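Local coordinates for protein phenylacetaldehyde dehydrogenase (Burkholderia cenocepacia, PDB 4O5H) that probably oxidises phenylacetaldehyde to phenylacetate with NAD+ as coenzyme, as a member of the aldehyde dehydrogenase family, at residues Ser249-Ile257 / Ile269-Met277; Arg279-Lys287 / Lys484-Leu492. All blocks are in the same frame, centred on the assembly; numbering follows the deposited sequence.

Contact 1: Ser249-Ile257 / Ile269-Met277; sequences SRDPRIDKI and IGHAALDNM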
loop_
_atom_site.group_PDB
_atom_site.type_symbol
_atom_site.label_atom_id
_atom_site.label_comp_id
_atom_site.label_asym_id
_atom_site.label_seq_id
_atom_site.Cartn_x
_atom_site.Cartn_y
_atom_site.Cartn_z
ATOM N N SER A 249 -14.681 -7.109 3.527
ATOM C CA SER A 249 -13.520 -7.065 2.626
ATOM C C SER A 249 -13.858 -7.077 1.144
ATOM O O SER A 249 -13.140 -6.452 0.341
ATOM C CB SER A 249 -12.511 -8.193 2.938
ATOM O OG SER A 249 -12.999 -9.471 2.534
ATOM N N ARG A 250 -14.957 -7.744 0.766
ATOM C CA ARG A 250 -15.350 -7.884 -0.634
ATOM C C ARG A 250 -16.262 -6.765 -1.137
ATOM O O ARG A 250 -16.607 -6.730 -2.320
ATOM C CB ARG A 250 -16.160 -9.175 -0.837
ATOM C CG ARG A 250 -15.509 -10.476 -0.508
ATOM C CD ARG A 250 -16.382 -11.639 -1.046
ATOM N NE ARG A 250 -17.743 -11.630 -0.456
ATOM C CZ ARG A 250 -18.097 -12.291 0.654
ATOM N NH1 ARG A 250 -17.206 -13.025 1.303
ATOM N NH2 ARG A 250 -19.334 -12.218 1.125
ATOM N N ASP A 251 -16.713 -5.872 -0.254
ATOM C CA ASP A 251 -17.689 -4.893 -0.663
ATOM C C ASP A 251 -17.011 -3.872 -1.569
ATOM O O ASP A 251 -16.047 -3.260 -1.169
ATOM C CB ASP A 251 -18.348 -4.224 0.541
ATOM C CG ASP A 251 -19.639 -3.526 0.184
ATOM O OD1 ASP A 251 -19.652 -2.702 -0.734
ATOM O OD2 ASP A 251 -20.682 -3.800 0.843
ATOM N N PRO A 252 -17.527 -3.676 -2.807
ATOM C CA PRO A 252 -16.821 -2.747 -3.697
ATOM C C PRO A 252 -17.056 -1.306 -3.323
ATOM O O PRO A 252 -16.469 -0.426 -3.911
ATOM C CB PRO A 252 -17.397 -3.073 -5.094
ATOM C CG PRO A 252 -18.766 -3.672 -4.802
ATOM C CD PRO A 252 -18.570 -4.449 -3.516
ATOM N N ARG A 253 -17.923 -1.042 -2.354
ATOM C CA ARG A 253 -18.222 0.346 -1.961
ATOM C C ARG A 253 -17.357 0.885 -0.843
ATOM O O ARG A 253 -17.479 2.065 -0.492
ATOM C CB ARG A 253 -19.709 0.525 -1.605
ATOM C CG ARG A 253 -20.662 0.093 -2.698
ATOM C CD ARG A 253 -22.068 -0.059 -2.146
ATOM N NE ARG A 253 -22.107 -1.105 -1.096
ATOM C CZ ARG A 253 -23.179 -1.335 -0.317
ATOM N NH1 ARG A 253 -24.293 -0.585 -0.422
ATOM N NH2 ARG A 253 -23.145 -2.299 0.597
ATOM N N ILE A 254 -16.494 0.040 -0.245
ATOM C CA ILE A 254 -15.418 0.567 0.572
ATOM C C ILE A 254 -14.265 1.013 -0.327
ATOM O O ILE A 254 -14.114 0.532 -1.442
ATOM C CB ILE A 254 -14.953 -0.399 1.681
ATOM C CG1 ILE A 254 -14.274 -1.644 1.132
ATOM C CG2 ILE A 254 -16.113 -0.791 2.555
ATOM C CD1 ILE A 254 -13.455 -2.379 2.175
ATOM N N ASP A 255 -13.478 1.954 0.154
ATOM C CA ASP A 255 -12.317 2.483 -0.573
ATOM C C ASP A 255 -10.982 1.969 -0.008
ATOM O O ASP A 255 -9.983 1.884 -0.719
ATOM C CB ASP A 255 -12.375 3.996 -0.495
ATOM C CG ASP A 255 -13.639 4.530 -1.141
ATOM O OD1 ASP A 255 -13.859 4.215 -2.335
ATOM O OD2 ASP A 255 -14.433 5.189 -0.449
ATOM N N LYS A 256 -11.001 1.574 1.253
ATOM C CA LYS A 256 -9.825 1.068 1.881
ATOM C C LYS A 256 -10.175 0.004 2.907
ATOM O O LYS A 256 -11.172 0.130 3.607
ATOM C CB LYS A 256 -9.069 2.177 2.576
ATOM C CG LYS A 256 -7.796 1.674 3.232
ATOM C CD LYS A 256 -6.935 2.772 3.833
ATOM C CE LYS A 256 -5.577 2.210 4.344
ATOM N NZ LYS A 256 -4.474 2.465 3.333
ATOM N N ILE A 257 -9.351 -1.032 2.970
ATOM C CA ILE A 257 -9.486 -2.046 4.022
ATOM C C ILE A 257 -8.269 -1.946 4.920
ATOM O O ILE A 257 -7.129 -1.819 4.454
ATOM C CB ILE A 257 -9.716 -3.477 3.444
ATOM C CG1 ILE A 257 -10.129 -4.451 4.542
ATOM C CG2 ILE A 257 -8.497 -4.031 2.756
ATOM C CD1 ILE A 257 -11.596 -4.310 4.906
ATOM N N ILE A 269 -7.959 -11.475 2.754
ATOM C CA ILE A 269 -8.529 -10.151 2.788
ATOM C C ILE A 269 -7.989 -9.332 1.623
ATOM O O ILE A 269 -8.748 -8.671 0.922
ATOM C CB ILE A 269 -8.214 -9.461 4.141
ATOM C CG1 ILE A 269 -8.943 -10.149 5.312
ATOM C CG2 ILE A 269 -8.578 -7.992 4.103
ATOM C CD1 ILE A 269 -10.440 -9.865 5.403
ATOM N N GLY A 270 -6.682 -9.380 1.422
ATOM C CA GLY A 270 -6.068 -8.607 0.373
ATOM C C GLY A 270 -6.490 -9.031 -1.018
ATOM O O GLY A 270 -6.673 -8.177 -1.888
ATOM N N HIS A 271 -6.645 -10.331 -1.237
ATOM C CA HIS A 271 -7.102 -10.795 -2.539
ATOM C C HIS A 271 -8.543 -10.305 -2.820
ATOM O O HIS A 271 -8.852 -9.866 -3.919
ATOM C CB HIS A 271 -7.072 -12.339 -2.663
ATOM C CG HIS A 271 -5.705 -12.938 -2.750
ATOM N ND1 HIS A 271 -4.852 -12.720 -3.814
ATOM C CD2 HIS A 271 -5.044 -13.769 -1.911
ATOM C CE1 HIS A 271 -3.714 -13.350 -3.606
ATOM N NE2 HIS A 271 -3.812 -14.014 -2.466
ATOM N N ALA A 272 -9.390 -10.289 -1.799
ATOM C CA ALA A 272 -10.735 -9.736 -1.949
ATOM C C ALA A 272 -10.651 -8.239 -2.270
ATOM O O ALA A 272 -11.365 -7.739 -3.155
ATOM C CB ALA A 272 -11.560 -9.972 -0.687
ATOM N N ALA A 273 -9.813 -7.523 -1.545
ATOM C CA ALA A 273 -9.644 -6.095 -1.772
ATOM C C ALA A 273 -9.166 -5.796 -3.196
ATOM O O ALA A 273 -9.707 -4.909 -3.880
ATOM C CB ALA A 273 -8.646 -5.527 -0.779
ATOM N N LEU A 274 -8.152 -6.532 -3.625
ATOM C CA LEU A 274 -7.562 -6.291 -4.918
ATOM C C LEU A 274 -8.568 -6.406 -6.048
ATOM O O LEU A 274 -8.476 -5.680 -7.028
ATOM C CB LEU A 274 -6.467 -7.280 -5.208
ATOM C CG LEU A 274 -5.060 -6.778 -5.183
ATOM C CD1 LEU A 274 -4.188 -7.922 -5.677
ATOM C CD2 LEU A 274 -4.868 -5.552 -6.116
ATOM N N ASP A 275 -9.490 -7.342 -5.934
ATOM C CA ASP A 275 -10.447 -7.525 -7.002
ATOM C C ASP A 275 -11.325 -6.320 -7.224
ATOM O O ASP A 275 -11.830 -6.166 -8.311
ATOM C CB ASP A 275 -11.244 -8.792 -6.779
ATOM C CG ASP A 275 -10.416 -10.046 -7.142
ATOM O OD1 ASP A 275 -9.537 -9.972 -8.065
ATOM O OD2 ASP A 275 -10.666 -11.075 -6.519
ATOM N N ASN A 276 -11.452 -5.459 -6.211
ATOM C CA ASN A 276 -12.134 -4.177 -6.339
ATOM C C ASN A 276 -11.195 -2.977 -6.398
ATOM O O ASN A 276 -11.644 -1.828 -6.337
ATOM C CB ASN A 276 -13.062 -3.980 -5.129
ATOM C CG ASN A 276 -14.123 -5.054 -5.041
ATOM O OD1 ASN A 276 -14.694 -5.397 -6.042
ATOM N ND2 ASN A 276 -14.392 -5.566 -3.865
ATOM N N MET A 277 -9.893 -3.230 -6.498
ATOM C CA MET A 277 -8.875 -2.172 -6.390
ATOM C C MET A 277 -9.067 -1.315 -5.135
ATOM O O MET A 277 -8.808 -0.107 -5.137
ATOM C CB MET A 277 -8.817 -1.342 -7.663
ATOM C CG MET A 277 -7.445 -0.754 -7.990
ATOM S SD MET A 277 -6.034 -1.885 -7.887
ATOM C CE MET A 277 -6.498 -3.137 -8.991
HETATM O O HOH W 1 -13.344 -4.310 -1.270
HETATM O O HOH W 2 -14.558 -0.877 -5.907
HETATM O O HOH W 3 -12.795 -0.401 -3.651
#
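The side-chain amide of N276 meets the carbonyl of R250 from above its plane: N276 ND2 lies 2.9 Å from R250 O but 70° out of that plane. With an N-H...O angle of 135°, this is a bent bond, yet it is the one direct hydrogen bond between 249-257 and 269-277. N276 CG stands beside its own backbone N (chi1 -61°), which turns the amide onto the loop, where P252 CB rests 3.7 Å from N276 OD1. A water binds the same corner, accepting from N276 ND2 and donating to S249 O and D251 O.

N276 follows helix 263-275, which ends in a Schellman motif with M277, at positive phi, as its C-prime residue. The helix is the crossover of a beta-alpha-beta unit between parallel strands 256-260 and 279-283, consistent with the Rossmann-type domain of this family.

Along the helix the contact becomes apolar. S249 CB touches I269 CD1 at 3.6 Å, while S249 OG, bonded to A246 O, faces the methyl of A272. I257 crosses I269 at about a right angle, its CG1 3.9 Å from I269 CG2, and puts its other branch, CG2, 3.8 Å from A273 CB. The intervening loop is braced by a side-on salt bridge: R253 NE and NH2 each hold one oxygen of D251 on its syn lone pair. Separately, the backbone N of R253 donates to the anti lone pair of D251 OD1, making an Asx turn.

Contact 2: Arg279-Lys287 / Lys484-Leu492; sequences RMSLELGGK and KQSGFGREL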
loop_
_atom_site.group_PDB
_atom_site.type_symbol
_atom_site.label_atom_id
_atom_site.label_comp_id
_atom_site.label_asym_id
_atom_site.label_seq_id
_atom_site.Cartn_x
_atom_site.Cartn_y
_atom_site.Cartn_z
ATOM N N ARG A 279 -7.800 -0.064 -1.566
ATOM C CA ARG A 279 -6.509 0.155 -0.998
ATOM C C ARG A 279 -6.424 -0.691 0.244
ATOM O O ARG A 279 -7.436 -0.981 0.863
ATOM C CB ARG A 279 -6.302 1.623 -0.592
ATOM C CG ARG A 279 -6.132 2.576 -1.770
ATOM C CD ARG A 279 -7.397 3.005 -2.471
ATOM N NE ARG A 279 -6.969 3.942 -3.527
ATOM C CZ ARG A 279 -6.976 3.709 -4.841
ATOM N NH1 ARG A 279 -7.471 2.572 -5.374
ATOM N NH2 ARG A 279 -6.429 4.645 -5.644
ATOM N N MET A 280 -5.225 -1.070 0.639
ATOM C CA MET A 280 -5.113 -1.948 1.784
ATOM C C MET A 280 -3.929 -1.658 2.669
ATOM O O MET A 280 -2.879 -1.237 2.221
ATOM C CB MET A 280 -5.167 -3.420 1.321
ATOM C CG MET A 280 -3.972 -3.909 0.586
ATOM S SD MET A 280 -4.317 -5.415 -0.412
ATOM C CE MET A 280 -4.571 -4.697 -1.990
ATOM N N SER A 281 -4.160 -1.815 3.973
ATOM C CA SER A 281 -3.133 -1.742 4.985
ATOM C C SER A 281 -3.232 -3.036 5.769
ATOM O O SER A 281 -4.350 -3.401 6.207
ATOM C CB SER A 281 -3.405 -0.523 5.899
ATOM O OG SER A 281 -2.469 -0.474 6.944
ATOM N N LEU A 282 -2.104 -3.734 5.947
ATOM C CA LEU A 282 -2.100 -5.076 6.527
ATOM C C LEU A 282 -1.011 -5.228 7.568
ATOM O O LEU A 282 0.173 -5.107 7.261
ATOM C CB LEU A 282 -1.903 -6.135 5.431
ATOM C CG LEU A 282 -2.835 -6.112 4.229
ATOM C CD1 LEU A 282 -2.355 -7.092 3.172
ATOM C CD2 LEU A 282 -4.286 -6.432 4.610
ATOM N N GLU A 283 -1.431 -5.415 8.816
ATOM C CA GLU A 283 -0.510 -5.624 9.921
ATOM C C GLU A 283 -0.696 -7.074 10.355
ATOM O O GLU A 283 -1.747 -7.442 10.890
ATOM C CB GLU A 283 -0.785 -4.645 11.071
ATOM C CG GLU A 283 -0.341 -3.217 10.816
ATOM C CD GLU A 283 -1.232 -2.481 9.796
ATOM O OE1 GLU A 283 -2.494 -2.513 9.964
ATOM O OE2 GLU A 283 -0.681 -1.853 8.805
ATOM N N LEU A 284 0.308 -7.909 10.078
ATOM C CA LEU A 284 0.082 -9.332 10.063
ATOM C C LEU A 284 0.933 -10.053 11.107
ATOM O O LEU A 284 1.123 -9.531 12.209
ATOM C CB LEU A 284 0.308 -9.887 8.655
ATOM C CG LEU A 284 -0.428 -9.147 7.540
ATOM C CD1 LEU A 284 -0.106 -9.755 6.193
ATOM C CD2 LEU A 284 -1.933 -9.192 7.773
ATOM N N GLY A 285 1.392 -11.265 10.816
ATOM C CA GLY A 285 2.036 -12.064 11.820
ATOM C C GLY A 285 3.447 -11.603 12.182
ATOM O O GLY A 285 4.029 -10.739 11.532
ATOM N N GLY A 286 3.970 -12.185 13.244
ATOM C CA GLY A 286 5.327 -11.896 13.681
ATOM C C GLY A 286 5.959 -13.062 14.412
ATOM O O GLY A 286 5.256 -13.935 14.949
ATOM N N LYS A 287 7.280 -13.028 14.437
ATOM C CA LYS A 287 8.084 -13.921 15.244
ATOM C C LYS A 287 9.338 -13.128 15.626
ATOM O O LYS A 287 10.440 -13.457 15.245
ATOM C CB LYS A 287 8.432 -15.226 14.491
ATOM C CG LYS A 287 9.043 -16.289 15.376
ATOM C CD LYS A 287 7.963 -17.106 16.095
ATOM C CE LYS A 287 8.548 -17.959 17.194
ATOM N NZ LYS A 287 7.524 -18.804 17.842
ATOM N N LYS A 484 8.363 -7.601 5.136
ATOM C CA LYS A 484 8.331 -9.018 4.723
ATOM C C LYS A 484 6.896 -9.593 4.860
ATOM O O LYS A 484 5.909 -8.924 4.457
ATOM C CB LYS A 484 9.403 -9.797 5.485
ATOM C CG LYS A 484 10.824 -9.310 5.199
ATOM C CD LYS A 484 11.892 -9.813 6.207
ATOM C CE LYS A 484 11.931 -11.323 6.344
ATOM N NZ LYS A 484 13.049 -11.746 7.250
ATOM N N GLN A 485 6.730 -10.781 5.399
ATOM C CA GLN A 485 5.371 -11.349 5.500
ATOM C C GLN A 485 4.526 -10.796 6.651
ATOM O O GLN A 485 3.409 -11.274 6.875
ATOM C CB GLN A 485 5.414 -12.866 5.674
ATOM C CG GLN A 485 6.146 -13.616 4.599
ATOM C CD GLN A 485 5.459 -13.518 3.294
ATOM O OE1 GLN A 485 4.373 -14.072 3.078
ATOM N NE2 GLN A 485 6.096 -12.789 2.388
ATOM N N SER A 486 5.050 -9.809 7.368
ATOM C CA SER A 486 4.284 -9.161 8.422
ATOM C C SER A 486 3.357 -8.065 7.878
ATOM O O SER A 486 2.701 -7.363 8.638
ATOM C CB SER A 486 5.214 -8.632 9.488
ATOM O OG SER A 486 5.886 -9.698 10.134
ATOM N N GLY A 487 3.344 -7.901 6.559
ATOM C CA GLY A 487 2.404 -7.011 5.909
ATOM C C GLY A 487 3.049 -5.760 5.316
ATOM O O GLY A 487 4.261 -5.734 5.032
ATOM N N PHE A 488 2.227 -4.739 5.111
ATOM C CA PHE A 488 2.707 -3.437 4.660
ATOM C C PHE A 488 1.732 -2.359 5.093
ATOM O O PHE A 488 0.567 -2.637 5.389
ATOM C CB PHE A 488 2.964 -3.402 3.129
ATOM C CG PHE A 488 1.831 -3.918 2.321
ATOM C CD1 PHE A 488 0.672 -3.142 2.122
ATOM C CD2 PHE A 488 1.901 -5.159 1.719
ATOM C CE1 PHE A 488 -0.387 -3.636 1.398
ATOM C CE2 PHE A 488 0.830 -5.635 0.946
ATOM C CZ PHE A 488 -0.317 -4.870 0.804
ATOM N N GLY A 489 2.202 -1.125 5.116
ATOM C CA GLY A 489 1.428 -0.034 5.699
ATOM C C GLY A 489 1.859 0.196 7.128
ATOM O O GLY A 489 2.490 -0.658 7.732
ATOM N N ARG A 490 1.499 1.357 7.658
ATOM C CA ARG A 490 1.876 1.781 9.001
ATOM C C ARG A 490 0.685 2.299 9.796
ATOM O O ARG A 490 -0.261 2.915 9.231
ATOM C CB ARG A 490 2.952 2.829 8.934
ATOM C CG ARG A 490 4.277 2.352 8.362
ATOM C CD ARG A 490 4.946 1.278 9.233
ATOM N NE ARG A 490 6.226 0.780 8.727
ATOM C CZ ARG A 490 6.402 -0.324 7.983
ATOM N NH1 ARG A 490 5.386 -1.102 7.617
ATOM N NH2 ARG A 490 7.615 -0.667 7.593
ATOM N N GLU A 491 0.677 1.958 11.089
ATOM C CA GLU A 491 -0.245 2.530 12.049
ATOM C C GLU A 491 0.467 3.652 12.755
ATOM O O GLU A 491 1.672 3.618 12.869
ATOM C CB GLU A 491 -0.621 1.505 13.113
ATOM C CG GLU A 491 -1.309 0.218 12.627
ATOM C CD GLU A 491 -2.805 0.343 12.461
ATOM O OE1 GLU A 491 -3.287 1.462 12.136
ATOM O OE2 GLU A 491 -3.492 -0.701 12.621
ATOM N N LEU A 492 -0.298 4.618 13.274
ATOM C CA LEU A 492 0.199 5.700 14.149
ATOM C C LEU A 492 1.094 6.710 13.453
ATOM O O LEU A 492 1.532 6.533 12.327
ATOM C CB LEU A 492 0.873 5.122 15.393
ATOM C CG LEU A 492 0.018 4.149 16.215
ATOM C CD1 LEU A 492 0.821 3.605 17.392
ATOM C CD2 LEU A 492 -1.204 4.868 16.750
HETATM O O HOH W 4 -2.914 1.894 8.092
HETATM O O HOH W 5 2.073 -3.267 8.374
#
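L282 and F488 form the antiparallel hydrogen-bonded pair through which strand 487-488 joins strand 279-283 in the mixed sheet. L282 N donates to F488 O at 2.9 Å in a nearly straight bond (171°), whereas the return bond from F488 N to L282 O is weak. L284 N also donates to S486 O (2.8 Å), from above the plane of that carbonyl, which extends the pairing beyond E283. G487 has no side chain between the backbones, and its CA comes to 3.2 Å from L282 O in a CA-H...O contact.

Side chains on one face carry the apolar part. F488 has CG wedged between its backbone N and carbonyl carbon (chi1 50°), which turns the ring toward 279-283. There the ring edge meets M280 O, 3.6 Å from F488 CE1, and the M280 side chain adds CG at 3.7 Å from the same CE1. L282 lies alongside the ring, pointing the same way, with L282 CD1 3.8 Å from F488 CZ. M277 of the second subunit also packs on F488.

E283 starts away from 484-492, but a bend at chi2 brings its end back. Its carboxylate lies beside that of E491, E283 OE1 to E491 OE2 being 3.4 Å, with the planes 44° apart; these are two acceptors, and E491 OE2 has its salt bridge with K194. E283, in the run LELGGK, matches the glutamate active-site signature of aldehyde dehydrogenases, so this strand end is probably part of the catalytic region.

In the fold
The two contacts follow one another along the chain, and their centres lie about 16 Å apart. They meet at neighbouring parallel strands. The backbone N of I257 is 2.8 Å from R279 O, a probable hydrogen bond. A second probable one runs from S281 N to I257 O, at 3.0 Å. Between the side chains, I257 CG2 packs 3.7 Å from M280 CB. I257 thus ties the helix of contact 1 to the strand that carries contact 2. The two also meet across the dimer, where N276 O of contact 1 accepts from Q485 NE2 of the second subunit. Contact 2 holds E283, the glutamate of the family signature, while contact 1 lies on the adjoining helix and loop.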